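Local coordinates for FAD dependent oxidoreductase domain-containing protein (Deinococcus radiodurans R1, PDB 3C4N) that binds ADP and is probably an FAD-dependent oxidoreductase whose substrate is not known, at residues 142-152 / 260-271. Sequence-based numbering, arbitrary orientation.
Sequences LADFPEALALL and LDLLSGAQTPVL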
loop_
_atom_site.group_PDB
_atom_site.type_symbol
_atom_site.label_atom_id
_atom_site.label_comp_id
_atom_site.label_asym_id
_atom_site.label_seq_id
_atom_site.Cartn_x
_atom_site.Cartn_y
_atom_site.Cartn_z
ATOM N N LEU A 142 33.972 -9.553 27.123
ATOM C CA LEU A 142 34.407 -9.538 25.733
ATOM C C LEU A 142 35.373 -10.691 25.457
ATOM O O LEU A 142 36.207 -10.618 24.556
ATOM C CB LEU A 142 35.064 -8.191 25.414
ATOM C CG LEU A 142 34.161 -7.069 24.896
ATOM C CD1 LEU A 142 32.726 -7.302 25.323
ATOM C CD2 LEU A 142 34.670 -5.725 25.400
ATOM N N ALA A 143 35.247 -11.755 26.242
ATOM C CA ALA A 143 36.093 -12.925 26.086
ATOM C C ALA A 143 36.104 -13.391 24.645
ATOM O O ALA A 143 37.134 -13.339 23.980
ATOM C CB ALA A 143 35.607 -14.050 26.985
ATOM N N ASP A 144 34.959 -13.842 24.148
ATOM C CA ASP A 144 34.915 -14.325 22.775
ATOM C C ASP A 144 34.513 -13.252 21.771
ATOM O O ASP A 144 34.066 -13.557 20.667
ATOM C CB ASP A 144 33.967 -15.516 22.656
ATOM C CG ASP A 144 34.399 -16.491 21.575
ATOM O OD1 ASP A 144 33.531 -17.180 21.002
ATOM O OD2 ASP A 144 35.618 -16.574 21.305
ATOM N N PHE A 145 34.683 -11.994 22.152
ATOM C CA PHE A 145 34.325 -10.895 21.271
ATOM C C PHE A 145 35.464 -9.874 21.199
ATOM O O PHE A 145 35.358 -8.764 21.714
ATOM C CB PHE A 145 33.043 -10.247 21.787
ATOM C CG PHE A 145 31.906 -11.221 21.984
ATOM C CD1 PHE A 145 31.418 -11.970 20.916
ATOM C CD2 PHE A 145 31.301 -11.364 23.231
ATOM C CE1 PHE A 145 30.349 -12.847 21.087
ATOM C CE2 PHE A 145 30.231 -12.242 23.409
ATOM C CZ PHE A 145 29.754 -12.981 22.333
ATOM N N PRO A 146 36.576 -10.243 20.549
ATOM C CA PRO A 146 37.736 -9.364 20.412
ATOM C C PRO A 146 37.510 -8.134 19.540
ATOM O O PRO A 146 38.116 -7.091 19.770
ATOM C CB PRO A 146 38.794 -10.293 19.823
ATOM C CG PRO A 146 37.984 -11.188 18.946
ATOM C CD PRO A 146 36.813 -11.523 19.855
ATOM N N GLU A 147 36.648 -8.253 18.538
ATOM C CA GLU A 147 36.396 -7.129 17.645
ATOM C C GLU A 147 35.725 -5.961 18.364
ATOM O O GLU A 147 35.718 -4.838 17.863
ATOM C CB GLU A 147 35.552 -7.576 16.439
ATOM C CG GLU A 147 34.087 -7.905 16.725
ATOM C CD GLU A 147 33.893 -9.141 17.587
ATOM O OE1 GLU A 147 34.866 -9.901 17.786
ATOM O OE2 GLU A 147 32.753 -9.354 18.052
ATOM N N ALA A 148 35.171 -6.236 19.544
ATOM C CA ALA A 148 34.501 -5.221 20.350
ATOM C C ALA A 148 35.463 -4.663 21.389
ATOM O O ALA A 148 35.268 -3.564 21.906
ATOM C CB ALA A 148 33.286 -5.820 21.041
ATOM N N LEU A 149 36.513 -5.422 21.675
ATOM C CA LEU A 149 37.501 -5.015 22.661
ATOM C C LEU A 149 38.396 -3.900 22.126
ATOM O O LEU A 149 38.671 -2.924 22.823
ATOM C CB LEU A 149 38.357 -6.220 23.060
ATOM C CG LEU A 149 38.910 -6.255 24.490
ATOM C CD1 LEU A 149 39.751 -7.511 24.670
ATOM C CD2 LEU A 149 39.749 -5.015 24.780
ATOM N N ALA A 150 38.838 -4.047 20.883
ATOM C CA ALA A 150 39.721 -3.073 20.250
ATOM C C ALA A 150 39.107 -1.682 20.133
ATOM O O ALA A 150 39.791 -0.712 19.792
ATOM C CB ALA A 150 40.131 -3.579 18.861
ATOM N N LEU A 151 37.813 -1.584 20.401
ATOM C CA LEU A 151 37.135 -0.299 20.306
ATOM C C LEU A 151 37.365 0.542 21.549
ATOM O O LEU A 151 37.350 1.771 21.491
ATOM C CB LEU A 151 35.633 -0.506 20.123
ATOM C CG LEU A 151 35.188 -1.354 18.940
ATOM C CD1 LEU A 151 33.678 -1.530 19.019
ATOM C CD2 LEU A 151 35.589 -0.693 17.626
ATOM N N LEU A 152 37.589 -0.125 22.673
ATOM C CA LEU A 152 37.760 0.577 23.933
ATOM C C LEU A 152 39.068 0.344 24.649
ATOM O O LEU A 152 39.950 -0.373 24.176
ATOM C CB LEU A 152 36.619 0.217 24.892
ATOM C CG LEU A 152 35.682 -0.922 24.490
ATOM C CD1 LEU A 152 35.075 -1.587 25.713
ATOM C CD2 LEU A 152 34.603 -0.362 23.595
ATOM N N LEU A 260 30.058 3.778 12.153
ATOM C CA LEU A 260 31.432 3.498 12.537
ATOM C C LEU A 260 31.911 2.254 11.796
ATOM O O LEU A 260 31.552 1.130 12.150
ATOM C CB LEU A 260 31.527 3.255 14.039
ATOM C CG LEU A 260 32.948 3.043 14.571
ATOM C CD1 LEU A 260 33.692 4.375 14.629
ATOM C CD2 LEU A 260 32.872 2.423 15.952
ATOM N N ASP A 261 32.735 2.458 10.773
ATOM C CA ASP A 261 33.228 1.350 9.978
ATOM C C ASP A 261 34.376 0.581 10.605
ATOM O O ASP A 261 35.526 0.731 10.204
ATOM C CB ASP A 261 33.633 1.849 8.593
ATOM C CG ASP A 261 32.449 2.352 7.792
ATOM O OD1 ASP A 261 31.559 1.545 7.468
ATOM O OD2 ASP A 261 32.404 3.557 7.489
ATOM N N LEU A 262 34.060 -0.233 11.603
ATOM C CA LEU A 262 35.062 -1.056 12.261
ATOM C C LEU A 262 34.493 -2.465 12.396
ATOM O O LEU A 262 33.299 -2.635 12.651
ATOM C CB LEU A 262 35.426 -0.478 13.626
ATOM C CG LEU A 262 36.314 0.766 13.553
ATOM C CD1 LEU A 262 36.484 1.364 14.924
ATOM C CD2 LEU A 262 37.665 0.389 12.971
ATOM N N LEU A 263 35.354 -3.462 12.203
ATOM C CA LEU A 263 34.971 -4.868 12.261
ATOM C C LEU A 263 33.832 -5.183 13.213
ATOM O O LEU A 263 33.891 -4.860 14.395
ATOM C CB LEU A 263 36.173 -5.735 12.635
ATOM C CG LEU A 263 35.937 -7.248 12.556
ATOM C CD1 LEU A 263 35.547 -7.615 11.130
ATOM C CD2 LEU A 263 37.215 -8.010 12.957
ATOM N N SER A 264 32.793 -5.822 12.693
ATOM C CA SER A 264 31.660 -6.196 13.515
ATOM C C SER A 264 31.149 -7.565 13.106
ATOM O O SER A 264 31.309 -7.980 11.957
ATOM C CB SER A 264 30.542 -5.173 13.379
ATOM O OG SER A 264 29.367 -5.648 14.004
ATOM N N GLY A 265 30.528 -8.264 14.052
ATOM C CA GLY A 265 30.004 -9.586 13.765
ATOM C C GLY A 265 28.519 -9.722 14.024
ATOM O O GLY A 265 27.891 -8.839 14.602
ATOM N N ALA A 266 27.946 -10.841 13.595
ATOM C CA ALA A 266 26.517 -11.078 13.780
ATOM C C ALA A 266 26.185 -11.347 15.239
ATOM O O ALA A 266 25.035 -11.229 15.658
ATOM C CB ALA A 266 26.069 -12.256 12.925
ATOM N N GLN A 267 27.200 -11.706 16.013
ATOM C CA GLN A 267 26.985 -12.006 17.409
ATOM C C GLN A 267 27.766 -11.104 18.354
ATOM O O GLN A 267 27.818 -11.354 19.561
ATOM C CB GLN A 267 27.317 -13.471 17.654
ATOM C CG GLN A 267 28.590 -13.920 16.985
ATOM C CD GLN A 267 28.662 -15.429 16.854
ATOM O OE1 GLN A 267 29.718 -15.987 16.534
ATOM N NE2 GLN A 267 27.533 -16.104 17.097
ATOM N N THR A 268 28.375 -10.054 17.805
ATOM C CA THR A 268 29.120 -9.108 18.628
ATOM C C THR A 268 28.086 -8.302 19.403
ATOM O O THR A 268 27.180 -7.699 18.826
ATOM C CB THR A 268 30.024 -8.165 17.779
ATOM O OG1 THR A 268 30.499 -7.094 18.601
ATOM C CG2 THR A 268 29.272 -7.593 16.611
ATOM N N PRO A 269 28.207 -8.296 20.733
ATOM C CA PRO A 269 27.288 -7.579 21.625
ATOM C C PRO A 269 27.134 -6.074 21.405
ATOM O O PRO A 269 28.006 -5.419 20.834
ATOM C CB PRO A 269 27.820 -7.925 23.020
ATOM C CG PRO A 269 29.278 -8.190 22.787
ATOM C CD PRO A 269 29.297 -8.941 21.488
ATOM N N VAL A 270 25.990 -5.549 21.836
ATOM C CA VAL A 270 25.710 -4.123 21.739
ATOM C C VAL A 270 26.488 -3.515 22.903
ATOM O O VAL A 270 26.543 -4.100 23.984
ATOM C CB VAL A 270 24.193 -3.819 21.925
ATOM C CG1 VAL A 270 23.948 -2.323 21.916
ATOM C CG2 VAL A 270 23.385 -4.485 20.821
ATOM N N LEU A 271 27.100 -2.358 22.684
ATOM C CA LEU A 271 27.878 -1.702 23.727
ATOM C C LEU A 271 27.339 -0.310 23.977
ATOM O O LEU A 271 26.858 0.353 23.058
ATOM C CB LEU A 271 29.344 -1.604 23.305
ATOM C CG LEU A 271 30.043 -2.933 22.993
ATOM C CD1 LEU A 271 31.249 -2.672 22.088
ATOM C CD2 LEU A 271 30.460 -3.612 24.289
#
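With CG of Phe-145 anti to its own carbonyl carbon (chi1 -54°), CD of Pro-269 sits over one face of the ring, 3.6 Å from the centroid and 15° off the ring normal, a CH-pi contact. CE1 also approaches Gln-267 O obliquely, at 3.3 Å. An alanine in place of Phe-145 would remove that ring and is likely to leave Pro-269 CD without its aromatic partner and open a gap beside Gln-267 O. In Glu-147, CG lies between backbone N and carbonyl carbon (chi1 71°) and the chain bends at chi2, bringing OE2 within 3.0 Å of Thr-268 CB and 3.2 Å of Thr-268 OG1, at an angle too poor for a hydrogen bond; CB rests against Leu-263 CD2 at 3.9 Å. Thus a short, weakly bonded helical turn, 146-149, packs mainly through side chains against the loop from strand 251-260 and the start of strand 270-273, which pairs in parallel with 118-127 and antiparallel with 276-281, away from the ADP site. Deeper in, Leu-271 CD1 meets Ala-148 CB at 3.9 Å and Leu-151 CD1 at 4.1 Å. Leu-151 and Leu-262 side chains run antiparallel, CD2 of the first 3.5 Å from CD1 of the second, and Ala-330 touches both.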